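Local coordinates for rhamnose ABC transporter, periplasmic rhamnose-binding protein (Kribbella flavida, PDB 4KVF), which probably binds a carbohydrate, presumably rhamnose, outside the membrane and delivers it to an ABC transporter for uptake, at residues 46-51 and 77-82; 136-141 and 322-327; 158-163 and 226-231. One frame throughout, in Å; residues are numbered along the deposited sequence.

Contact 1 of 3, residues 46-51 and 77-82; sequences PKQLNN and PNDASA
P77 meets the 46-51 loop through both its ring and its carbonyl. It has the most surface buried here, followed by N78 and Q48. Ring atoms of P77 meet backbone: its CG lies 3.5 Å from K47 O, and its CD is a little farther from the same oxygen. The carbonyl of P77 takes the backbone hydrogen bond of the contact, L49 N to P77 O at 3.0 Å. This bond is nearly straight, with an N-H...O angle of 172°. L49 CB is 3.7 Å from the same oxygen.

N78 begins with its CB directed away from the other loop, yet its amide swings back to it. The amide sits against L49 and N50. The side chains of N78 and N50 cross at about a right angle, with their amide planes 32° apart, and N78 ND2 is 2.9 Å from N50 OD1. On the other branch, N78 OD1 accepts a hydrogen bond from D79 N at 2.7 Å. D79 N meets this oxygen from the side of its C=O bond. The same OD1 is 2.9 Å from L49 O, a close approach of two acceptors that is not a hydrogen bond.

Q48 reaches across with an extended chain. Its CG is anti to the carbonyl carbon (chi1 -78°), and its OE1 ends 3.4 Å from D79 CA.

The two loops follow adjacent parallel strands, 41-45 and 71-74, and lead into helices 52-67 and 85-94. Such strand-to-helix loops are characteristic of a Rossmann-like lobe. N51 caps the first helix through T54 N. P46 and L49 pack on L74 of strand 71-74, while P77 touches Y88 of helix 85-94.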
ATOM      1  N   PRO A  46       6.529  -3.657 -12.205  1.00 24.27           N
ATOM      2  CA  PRO A  46       6.701  -3.332 -10.788  1.00 26.63           C
ATOM      3  C   PRO A  46       8.079  -2.715 -10.547  1.00 29.42           C
ATOM      4  O   PRO A  46       8.878  -2.622 -11.478  1.00 32.66           O
ATOM      5  CB  PRO A  46       6.586  -4.695 -10.114  1.00 30.31           C
ATOM      6  CG  PRO A  46       7.165  -5.647 -11.129  1.00 33.74           C
ATOM      7  CD  PRO A  46       6.771  -5.089 -12.483  1.00 26.41           C
ATOM      8  N   LYS A  47       8.347  -2.290  -9.316  1.00 30.29           N
ATOM      9  CA  LYS A  47       9.662  -1.753  -8.975  1.00 33.29           C
ATOM     10  C   LYS A  47      10.761  -2.810  -9.083  1.00 40.32           C
ATOM     11  O   LYS A  47      11.842  -2.537  -9.603  1.00 42.30           O
ATOM     12  CB  LYS A  47       9.644  -1.142  -7.573  1.00 39.19           C
ATOM     13  CG  LYS A  47       8.657   0.004  -7.451  1.00 44.31           C
ATOM     14  CD  LYS A  47       8.878   0.799  -6.180  1.00 44.54           C
ATOM     15  CE  LYS A  47       8.325   2.201  -6.333  1.00 43.46           C
ATOM     16  NZ  LYS A  47       8.383   2.946  -5.043  1.00 52.36           N
ATOM     17  N   GLN A  48      10.480  -4.011  -8.582  1.00 37.00           N
ATOM     18  CA  GLN A  48      11.412  -5.133  -8.685  1.00 46.50           C
ATOM     19  C   GLN A  48      10.671  -6.451  -8.869  1.00 52.92           C
ATOM     20  O   GLN A  48       9.715  -6.738  -8.147  1.00 54.52           O
ATOM     21  CB  GLN A  48      12.310  -5.224  -7.444  1.00 51.23           C
ATOM     22  CG  GLN A  48      13.456  -4.223  -7.406  1.00 61.08           C
ATOM     23  CD  GLN A  48      14.586  -4.651  -6.475  1.00 69.25           C
ATOM     24  OE1 GLN A  48      14.814  -5.844  -6.262  1.00 66.69           O
ATOM     25  NE2 GLN A  48      15.300  -3.674  -5.919  1.00 69.17           N
ATOM     26  N   LEU A  49      11.113  -7.248  -9.838  1.00 48.53           N
ATOM     27  CA  LEU A  49      10.567  -8.587 -10.035  1.00 47.39           C
ATOM     28  C   LEU A  49      11.070  -9.534  -8.951  1.00 61.36           C
ATOM     29  O   LEU A  49      12.108  -9.288  -8.333  1.00 54.78           O
ATOM     30  CB  LEU A  49      10.965  -9.139 -11.409  1.00 51.31           C
ATOM     31  CG  LEU A  49      10.253  -8.556 -12.628  1.00 44.70           C
ATOM     32  CD1 LEU A  49      10.650  -9.282 -13.917  1.00 47.95           C
ATOM     33  CD2 LEU A  49       8.766  -8.646 -12.395  1.00 44.78           C
ATOM     34  N   ASN A  50      10.315 -10.606  -8.715  1.00 60.41           N
ATOM     35  CA  ASN A  50      10.780 -11.741  -7.918  1.00 69.25           C
ATOM     36  C   ASN A  50      11.007 -11.506  -6.420  1.00 65.48           C
ATOM     37  O   ASN A  50      12.048 -11.865  -5.871  1.00 59.08           O
ATOM     38  CB  ASN A  50      12.015 -12.385  -8.566  1.00 76.89           C
ATOM     39  CG  ASN A  50      11.711 -12.962  -9.939  1.00 78.98           C
ATOM     40  OD1 ASN A  50      12.355 -12.612 -10.933  1.00 80.67           O
ATOM     41  ND2 ASN A  50      10.719 -13.848 -10.000  1.00 70.88           N
ATOM     42  N   ASN A  51      10.015 -10.902  -5.772  1.00 63.74           N
ATOM     43  CA  ASN A  51       9.889 -10.924  -4.316  1.00 59.07           C
ATOM     44  C   ASN A  51       8.434 -11.259  -3.993  1.00 49.57           C
ATOM     45  O   ASN A  51       7.552 -10.967  -4.806  1.00 53.53           O
ATOM     46  CB  ASN A  51      10.311  -9.589  -3.699  1.00 57.12           C
ATOM     47  CG  ASN A  51       9.468  -8.437  -4.172  1.00 56.11           C
ATOM     48  OD1 ASN A  51       8.364  -8.219  -3.678  1.00 57.60           O
ATOM     49  ND2 ASN A  51       9.992  -7.674  -5.122  1.00 58.45           N
ATOM     50  N   PRO A  77      13.132  -5.120 -13.842  1.00 39.46           N
ATOM     51  CA  PRO A  77      14.513  -5.383 -13.428  1.00 44.36           C
ATOM     52  C   PRO A  77      14.489  -6.378 -12.284  1.00 47.68           C
ATOM     53  O   PRO A  77      13.472  -6.474 -11.604  1.00 47.91           O
ATOM     54  CB  PRO A  77      14.991  -4.013 -12.935  1.00 46.30           C
ATOM     55  CG  PRO A  77      13.752  -3.381 -12.390  1.00 39.60           C
ATOM     56  CD  PRO A  77      12.620  -3.843 -13.304  1.00 38.73           C
ATOM     57  N   ASN A  78      15.565  -7.124 -12.069  1.00 60.53           N
ATOM     58  CA  ASN A  78      15.620  -7.927 -10.858  1.00 67.54           C
ATOM     59  C   ASN A  78      16.561  -7.319  -9.820  1.00 72.00           C
ATOM     60  O   ASN A  78      17.160  -6.262 -10.045  1.00 64.82           O
ATOM     61  CB  ASN A  78      15.959  -9.393 -11.144  1.00 76.64           C
ATOM     62  CG  ASN A  78      15.216 -10.350 -10.224  1.00 86.01           C
ATOM     63  OD1 ASN A  78      14.832  -9.982  -9.110  1.00 87.63           O
ATOM     64  ND2 ASN A  78      15.003 -11.580 -10.687  1.00 86.59           N
ATOM     65  N   ASP A  79      16.653  -7.997  -8.681  1.00 81.67           N
ATOM     66  CA  ASP A  79      17.459  -7.578  -7.540  1.00 89.22           C
ATOM     67  C   ASP A  79      18.818  -7.019  -7.957  1.00 88.69           C
ATOM     68  O   ASP A  79      19.169  -5.883  -7.624  1.00 92.46           O
ATOM     69  CB  ASP A  79      17.656  -8.779  -6.613  1.00 94.19           C
ATOM     70  CG  ASP A  79      17.980  -8.377  -5.194  1.00 98.15           C
ATOM     71  OD1 ASP A  79      18.528  -7.272  -4.995  1.00 99.09           O
ATOM     72  OD2 ASP A  79      17.689  -9.174  -4.275  1.00 99.11           O
ATOM     73  N   ALA A  80      19.571  -7.820  -8.700  1.00 83.02           N
ATOM     74  CA  ALA A  80      20.872  -7.391  -9.190  1.00 78.61           C
ATOM     75  C   ALA A  80      20.813  -7.027 -10.669  1.00 75.69           C
ATOM     76  O   ALA A  80      21.621  -7.490 -11.477  1.00 71.76           O
ATOM     77  CB  ALA A  80      21.912  -8.449  -8.931  1.00 85.15           C
ATOM     78  N   SER A  81      19.832  -6.200 -11.011  1.00 75.13           N
ATOM     79  CA  SER A  81      19.809  -5.516 -12.295  1.00 76.33           C
ATOM     80  C   SER A  81      20.124  -4.050 -12.042  1.00 75.30           C
ATOM     81  O   SER A  81      19.815  -3.517 -10.976  1.00 81.88           O
ATOM     82  CB  SER A  81      18.438  -5.649 -12.961  1.00 68.48           C
ATOM     83  OG  SER A  81      18.388  -4.925 -14.180  1.00 67.37           O
ATOM     84  N   ALA A  82      20.757  -3.404 -13.012  1.00 72.91           N
ATOM     85  CA  ALA A  82      21.015  -1.975 -12.926  1.00 69.18           C
ATOM     86  C   ALA A  82      20.286  -1.281 -14.067  1.00 57.17           C
ATOM     87  O   ALA A  82      20.554  -0.118 -14.377  1.00 62.86           O
ATOM     88  CB  ALA A  82      22.500  -1.692 -12.990  1.00 70.82           C
TER

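Contact 2 of 3, residues 136-141 and 322-327; sequences RDAFIN and GEIVLG
F139 and N141 join I324 and its neighbours through an alternating ladder of backbone hydrogen bonds. F139 N donates to G322 O and I324 N to F139 O. N141 N then donates to I324 O, and L326 N to N141 O at 2.8 Å. The I324 N bond is almost straight, at 178°. In the first of the four, the donor stands above the carbonyl plane of G322. Four CA-H...O contacts accompany the ladder, among them A138 CA to G322 O at 3.2 Å. G322 has a positive phi of 77°, just before the strand begins.

This is parallel pairing, with F139 opposite E323, I140 opposite I324 and N141 opposite V325. Strand 323-325 is the outermost strand on this side of a six-stranded parallel sheet. It enters the sheet after a long excursion of the chain, as in the two-lobed periplasmic binding proteins, where the chain passes between lobes more than once.

Polar side chains meet on the face that carries F139, E323 and N141. N141 ND2 donates to E323 OE2 at 3.0 Å, reaching it from above the carboxylate plane. The amide and carboxylate planes are 53° apart. With CG anti to the backbone N and the chain extended, E323 runs alongside F139, and its OE2 comes near N141. The same OE2 lies at the edge of the F139 ring, near its plane and 3.8 Å from CE2. One face of that ring has N141 N over its centre.

Apolar contacts occupy the other face. I140 and I324 lie side by side and point the same way, with I140 CD1 3.8 Å from I324 CB. CD1 of I324 also reaches A138 CB at 4.0 Å. Helix 281-296 covers I140 through L287 and A288.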
ATOM      1  N   ARG A 136       0.691  10.171 -16.570  1.00 25.84           N
ATOM      2  CA  ARG A 136      -0.118   8.957 -16.515  1.00 23.01           C
ATOM      3  C   ARG A 136      -1.611   9.289 -16.517  1.00 23.87           C
ATOM      4  O   ARG A 136      -2.009  10.401 -16.179  1.00 26.80           O
ATOM      5  CB  ARG A 136       0.244   8.095 -15.296  1.00 20.56           C
ATOM      6  CG  ARG A 136      -0.368   8.545 -13.962  1.00 22.73           C
ATOM      7  CD  ARG A 136       0.165   9.874 -13.439  1.00 26.56           C
ATOM      8  NE  ARG A 136      -0.373  10.103 -12.101  1.00 25.48           N
ATOM      9  CZ  ARG A 136      -1.524  10.707 -11.832  1.00 28.10           C
ATOM     10  NH1 ARG A 136      -2.279  11.191 -12.815  1.00 28.24           N
ATOM     11  NH2 ARG A 136      -1.925  10.827 -10.573  1.00 26.05           N
ATOM     12  N   ASP A 137      -2.438   8.325 -16.906  1.00 23.62           N
ATOM     13  CA  ASP A 137      -3.881   8.555 -16.968  1.00 24.32           C
ATOM     14  C   ASP A 137      -4.572   8.354 -15.624  1.00 21.75           C
ATOM     15  O   ASP A 137      -5.545   9.035 -15.327  1.00 25.17           O
ATOM     16  CB  ASP A 137      -4.503   7.658 -18.038  1.00 27.06           C
ATOM     17  CG  ASP A 137      -3.914   7.923 -19.412  1.00 27.24           C
ATOM     18  OD1 ASP A 137      -4.261   8.969 -20.007  1.00 31.61           O
ATOM     19  OD2 ASP A 137      -3.109   7.091 -19.885  1.00 29.36           O
ATOM     20  N   ALA A 138      -4.056   7.430 -14.819  1.00 25.10           N
ATOM     21  CA  ALA A 138      -4.604   7.166 -13.491  1.00 20.59           C
ATOM     22  C   ALA A 138      -3.546   6.558 -12.584  1.00 24.09           C
ATOM     23  O   ALA A 138      -2.574   5.969 -13.054  1.00 24.45           O
ATOM     24  CB  ALA A 138      -5.815   6.236 -13.577  1.00 22.35           C
ATOM     25  N   PHE A 139      -3.756   6.713 -11.280  1.00 22.60           N
ATOM     26  CA  PHE A 139      -2.848   6.171 -10.272  1.00 22.57           C
ATOM     27  C   PHE A 139      -3.637   5.323  -9.294  1.00 23.71           C
ATOM     28  O   PHE A 139      -4.604   5.799  -8.688  1.00 22.76           O
ATOM     29  CB  PHE A 139      -2.141   7.318  -9.532  1.00 22.37           C
ATOM     30  CG  PHE A 139      -1.431   6.895  -8.264  1.00 25.33           C
ATOM     31  CD1 PHE A 139      -0.521   5.854  -8.262  1.00 23.98           C
ATOM     32  CD2 PHE A 139      -1.652   7.578  -7.080  1.00 25.45           C
ATOM     33  CE1 PHE A 139       0.137   5.483  -7.092  1.00 25.37           C
ATOM     34  CE2 PHE A 139      -0.993   7.217  -5.910  1.00 30.91           C
ATOM     35  CZ  PHE A 139      -0.104   6.167  -5.919  1.00 25.59           C
ATOM     36  N   ILE A 140      -3.242   4.059  -9.137  1.00 20.50           N
ATOM     37  CA  ILE A 140      -3.904   3.215  -8.150  1.00 21.51           C
ATOM     38  C   ILE A 140      -3.166   3.332  -6.820  1.00 19.79           C
ATOM     39  O   ILE A 140      -2.029   2.880  -6.680  1.00 23.67           O
ATOM     40  CB  ILE A 140      -3.951   1.727  -8.570  1.00 22.91           C
ATOM     41  CG1 ILE A 140      -4.506   1.593  -9.999  1.00 21.71           C
ATOM     42  CG2 ILE A 140      -4.813   0.928  -7.566  1.00 23.10           C
ATOM     43  CD1 ILE A 140      -5.873   2.290 -10.210  1.00 23.39           C
ATOM     44  N   ASN A 141      -3.831   3.950  -5.850  1.00 22.26           N
ATOM     45  CA  ASN A 141      -3.282   4.147  -4.515  1.00 23.76           C
ATOM     46  C   ASN A 141      -3.877   3.132  -3.544  1.00 22.18           C
ATOM     47  O   ASN A 141      -5.101   3.077  -3.375  1.00 26.50           O
ATOM     48  CB  ASN A 141      -3.584   5.569  -4.032  1.00 23.01           C
ATOM     49  CG  ASN A 141      -2.767   5.952  -2.813  1.00 25.98           C
ATOM     50  OD1 ASN A 141      -1.998   5.138  -2.296  1.00 33.59           O
ATOM     51  ND2 ASN A 141      -2.885   7.210  -2.386  1.00 28.51           N
ATOM     52  N   GLY A 322      -6.685  11.980 -11.083  1.00 29.09           N
ATOM     53  CA  GLY A 322      -6.652  10.621 -11.589  1.00 26.91           C
ATOM     54  C   GLY A 322      -6.317   9.563 -10.562  1.00 29.75           C
ATOM     55  O   GLY A 322      -6.080   8.405 -10.912  1.00 24.00           O
ATOM     56  N   GLU A 323      -6.328   9.935  -9.287  1.00 23.23           N
ATOM     57  CA  GLU A 323      -6.051   8.968  -8.225  1.00 21.00           C
ATOM     58  C   GLU A 323      -7.272   8.118  -7.954  1.00 24.73           C
ATOM     59  O   GLU A 323      -8.375   8.640  -7.754  1.00 24.92           O
ATOM     60  CB  GLU A 323      -5.628   9.672  -6.932  1.00 24.98           C
ATOM     61  CG  GLU A 323      -5.464   8.713  -5.780  1.00 23.33           C
ATOM     62  CD  GLU A 323      -4.914   9.377  -4.531  1.00 39.61           C
ATOM     63  OE1 GLU A 323      -5.717   9.909  -3.734  1.00 54.86           O
ATOM     64  OE2 GLU A 323      -3.680   9.384  -4.360  1.00 47.91           O
ATOM     65  N   ILE A 324      -7.071   6.801  -7.971  1.00 21.79           N
ATOM     66  CA  ILE A 324      -8.103   5.849  -7.642  1.00 20.44           C
ATOM     67  C   ILE A 324      -7.667   5.101  -6.386  1.00 22.45           C
ATOM     68  O   ILE A 324      -6.650   4.423  -6.393  1.00 24.00           O
ATOM     69  CB  ILE A 324      -8.309   4.836  -8.792  1.00 22.92           C
ATOM     70  CG1 ILE A 324      -8.653   5.594 -10.083  1.00 24.68           C
ATOM     71  CG2 ILE A 324      -9.404   3.845  -8.434  1.00 25.66           C
ATOM     72  CD1 ILE A 324      -8.688   4.699 -11.333  1.00 26.27           C
ATOM     73  N   VAL A 325      -8.430   5.254  -5.307  1.00 22.45           N
ATOM     74  CA  VAL A 325      -8.014   4.695  -4.012  1.00 21.98           C
ATOM     75  C   VAL A 325      -8.635   3.327  -3.824  1.00 23.65           C
ATOM     76  O   VAL A 325      -9.862   3.197  -3.886  1.00 23.35           O
ATOM     77  CB  VAL A 325      -8.479   5.616  -2.857  1.00 21.91           C
ATOM     78  CG1 VAL A 325      -8.085   5.008  -1.506  1.00 24.70           C
ATOM     79  CG2 VAL A 325      -7.858   6.997  -3.034  1.00 25.87           C
ATOM     80  N   LEU A 326      -7.800   2.311  -3.593  1.00 22.58           N
ATOM     81  CA  LEU A 326      -8.274   0.933  -3.503  1.00 19.60           C
ATOM     82  C   LEU A 326      -9.318   0.799  -2.404  1.00 25.96           C
ATOM     83  O   LEU A 326     -10.362   0.171  -2.583  1.00 24.64           O
ATOM     84  CB  LEU A 326      -7.102  -0.025  -3.245  1.00 23.12           C
ATOM     85  CG  LEU A 326      -7.433  -1.474  -2.885  1.00 24.51           C
ATOM     86  CD1 LEU A 326      -8.178  -2.174  -4.031  1.00 23.68           C
ATOM     87  CD2 LEU A 326      -6.153  -2.223  -2.531  1.00 26.02           C
ATOM     88  N   GLY A 327      -9.040   1.420  -1.265  1.00 22.29           N
ATOM     89  CA  GLY A 327     -10.004   1.472  -0.183  1.00 24.10           C
ATOM     90  C   GLY A 327      -9.298   1.836   1.105  1.00 21.89           C
ATOM     91  O   GLY A 327      -8.114   2.175   1.090  1.00 21.60           O
TER

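Contact 3 of 3, residues 158-163 and 226-231; sequences ELAGGS and LKVIVS
A160 and K227 mark the closest backbone approach, with CA atoms 5.5 Å apart. Segment 158-163 is the end of helix 145-159 and the turn after it. The helix closes in a Schellman motif, with G161 at positive phi and G161 N bonded to E158 O. A type I' turn from A160 to S163 then redirects the chain. Segment 226-231 belongs to a strand of the four-stranded sheet and comes close to the turn at K227 and V228.

K227 carries the polar part. Its CG is anti to the carbonyl carbon (chi1 -79°), and an extended chain beyond it brings NZ to two backbone carbonyls. NZ donates to A160 O at 2.7 Å and to S163 O at 2.8 Å. At A160 O the donor is tilted 21° from the carbonyl plane; at S163 O it stands above it. The two bonds tie together both ends of the turn. The positive charge lies by the C-terminal end of the helix, which would probably suit the helix dipole. The aliphatic part of the lysine packs too, with CD 3.8 Å from A160 CB.

V228 supplies the apolar part. Its CG2 touches A160 CB at 3.8 Å and L159 CB at 4.0 Å. L159 continues this layer onto A254 and T256 of the next strand.

Helix 145-159 leads through this turn into strand 164-170, which pairs beside strand 226-231. A helix packed over a parallel sheet and turning into one of its strands is characteristic of the Rossmann-like alpha/beta lobes of periplasmic binding proteins.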
ATOM      1  N   GLU A 158      -8.726   1.589  20.324  1.00 44.03           N
ATOM      2  CA  GLU A 158      -9.400   0.359  20.735  1.00 41.47           C
ATOM      3  C   GLU A 158      -8.520  -0.445  21.693  1.00 43.47           C
ATOM      4  O   GLU A 158      -8.959  -0.845  22.771  1.00 46.29           O
ATOM      5  CB  GLU A 158      -9.755  -0.488  19.508  1.00 44.89           C
ATOM      6  CG  GLU A 158     -10.740   0.165  18.550  1.00 54.70           C
ATOM      7  CD  GLU A 158     -10.824  -0.551  17.211  1.00 67.03           C
ATOM      8  OE1 GLU A 158     -11.832  -0.357  16.492  1.00 64.36           O
ATOM      9  OE2 GLU A 158      -9.879  -1.298  16.871  1.00 75.15           O
ATOM     10  N   LEU A 159      -7.271  -0.671  21.296  1.00 38.25           N
ATOM     11  CA  LEU A 159      -6.347  -1.486  22.085  1.00 40.73           C
ATOM     12  C   LEU A 159      -6.048  -0.854  23.446  1.00 41.09           C
ATOM     13  O   LEU A 159      -5.797  -1.558  24.428  1.00 46.46           O
ATOM     14  CB  LEU A 159      -5.053  -1.739  21.292  1.00 39.09           C
ATOM     15  CG  LEU A 159      -5.225  -2.607  20.036  1.00 34.17           C
ATOM     16  CD1 LEU A 159      -4.028  -2.464  19.097  1.00 36.63           C
ATOM     17  CD2 LEU A 159      -5.428  -4.066  20.437  1.00 43.45           C
ATOM     18  N   ALA A 160      -6.093   0.473  23.511  1.00 38.10           N
ATOM     19  CA  ALA A 160      -5.826   1.192  24.758  1.00 37.67           C
ATOM     20  C   ALA A 160      -7.082   1.322  25.611  1.00 48.97           C
ATOM     21  O   ALA A 160      -7.047   1.915  26.690  1.00 55.71           O
ATOM     22  CB  ALA A 160      -5.255   2.568  24.470  1.00 39.96           C
ATOM     23  N   GLY A 161      -8.191   0.781  25.119  1.00 45.15           N
ATOM     24  CA  GLY A 161      -9.455   0.891  25.822  1.00 51.23           C
ATOM     25  C   GLY A 161      -9.936   2.326  25.939  1.00 57.91           C
ATOM     26  O   GLY A 161     -10.523   2.708  26.951  1.00 55.06           O
ATOM     27  N   GLY A 162      -9.677   3.127  24.907  1.00 52.85           N
ATOM     28  CA  GLY A 162     -10.189   4.485  24.846  1.00 56.20           C
ATOM     29  C   GLY A 162      -9.293   5.578  25.408  1.00 52.19           C
ATOM     30  O   GLY A 162      -9.510   6.758  25.134  1.00 51.08           O
ATOM     31  N   SER A 163      -8.284   5.205  26.187  1.00 50.63           N
ATOM     32  CA  SER A 163      -7.423   6.210  26.807  1.00 52.80           C
ATOM     33  C   SER A 163      -6.058   5.663  27.212  1.00 50.58           C
ATOM     34  O   SER A 163      -5.883   4.456  27.371  1.00 54.11           O
ATOM     35  CB  SER A 163      -8.113   6.806  28.037  1.00 49.61           C
ATOM     36  OG  SER A 163      -7.871   6.004  29.178  1.00 55.07           O
ATOM     37  N   LEU A 226       2.809   2.740  29.390  1.00 42.97           N
ATOM     38  CA  LEU A 226       2.513   2.636  27.966  1.00 38.14           C
ATOM     39  C   LEU A 226       1.455   1.566  27.676  1.00 41.68           C
ATOM     40  O   LEU A 226       1.549   0.441  28.169  1.00 41.14           O
ATOM     41  CB  LEU A 226       3.796   2.317  27.206  1.00 44.17           C
ATOM     42  CG  LEU A 226       3.773   2.529  25.701  1.00 37.25           C
ATOM     43  CD1 LEU A 226       3.449   3.976  25.384  1.00 36.08           C
ATOM     44  CD2 LEU A 226       5.122   2.141  25.118  1.00 39.39           C
ATOM     45  N   LYS A 227       0.447   1.916  26.882  1.00 37.44           N
ATOM     46  CA  LYS A 227      -0.594   0.956  26.527  1.00 40.12           C
ATOM     47  C   LYS A 227      -0.397   0.332  25.143  1.00 37.81           C
ATOM     48  O   LYS A 227      -0.702  -0.835  24.931  1.00 37.18           O
ATOM     49  CB  LYS A 227      -1.984   1.600  26.609  1.00 47.75           C
ATOM     50  CG  LYS A 227      -2.542   1.720  28.021  1.00 53.77           C
ATOM     51  CD  LYS A 227      -4.064   1.677  27.991  1.00 60.96           C
ATOM     52  CE  LYS A 227      -4.681   2.148  29.299  1.00 59.84           C
ATOM     53  NZ  LYS A 227      -6.152   2.366  29.150  1.00 63.30           N
ATOM     54  N   VAL A 228       0.076   1.125  24.189  1.00 37.92           N
ATOM     55  CA  VAL A 228       0.184   0.655  22.815  1.00 34.78           C
ATOM     56  C   VAL A 228       1.450   1.179  22.172  1.00 34.87           C
ATOM     57  O   VAL A 228       1.769   2.355  22.306  1.00 31.46           O
ATOM     58  CB  VAL A 228      -1.010   1.135  21.950  1.00 33.08           C
ATOM     59  CG1 VAL A 228      -0.999   0.442  20.596  1.00 30.92           C
ATOM     60  CG2 VAL A 228      -2.342   0.877  22.659  1.00 39.14           C
ATOM     61  N   ILE A 229       2.165   0.303  21.472  1.00 30.55           N
ATOM     62  CA  ILE A 229       3.199   0.736  20.550  1.00 27.85           C
ATOM     63  C   ILE A 229       2.611   0.597  19.159  1.00 27.53           C
ATOM     64  O   ILE A 229       2.135  -0.480  18.800  1.00 29.52           O
ATOM     65  CB  ILE A 229       4.463  -0.140  20.641  1.00 32.14           C
ATOM     66  CG1 ILE A 229       5.079  -0.037  22.039  1.00 33.56           C
ATOM     67  CG2 ILE A 229       5.458   0.270  19.563  1.00 30.02           C
ATOM     68  CD1 ILE A 229       6.365  -0.813  22.210  1.00 36.13           C
ATOM     69  N   VAL A 230       2.632   1.683  18.384  1.00 24.69           N
ATOM     70  CA  VAL A 230       2.148   1.677  17.007  1.00 25.18           C
ATOM     71  C   VAL A 230       3.368   1.756  16.100  1.00 28.25           C
ATOM     72  O   VAL A 230       4.114   2.726  16.161  1.00 25.82           O
ATOM     73  CB  VAL A 230       1.263   2.923  16.699  1.00 22.56           C
ATOM     74  CG1 VAL A 230       0.754   2.892  15.262  1.00 20.79           C
ATOM     75  CG2 VAL A 230       0.095   3.027  17.679  1.00 23.92           C
ATOM     76  N   SER A 231       3.591   0.742  15.273  1.00 26.28           N
ATOM     77  CA  SER A 231       4.770   0.744  14.407  1.00 22.81           C
ATOM     78  C   SER A 231       4.358   0.664  12.949  1.00 22.76           C
ATOM     79  O   SER A 231       4.037  -0.418  12.456  1.00 26.58           O
ATOM     80  CB  SER A 231       5.691  -0.425  14.771  1.00 25.93           C
ATOM     81  OG  SER A 231       6.952  -0.297  14.136  1.00 30.07           O
TER

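How the contacts relate
From the N terminus, contact 1 closes first. It joins the loops after strands 41-45 and 71-74, a short closure around helix 52-67. It is complete before contact 2 opens at strand 138-141. Helix 145-159 follows that strand, and its end opens contact 3, which strand 226-231 closes. Contact 2 closes last, when strand 323-325 returns, so its span encloses contact 3. Contacts 1 and 2 belong to the six-stranded sheet, their centres about 23 Å apart. Contact 3 belongs to the four-stranded sheet, on the opposite side of the chain's centre from both. None of the three touch.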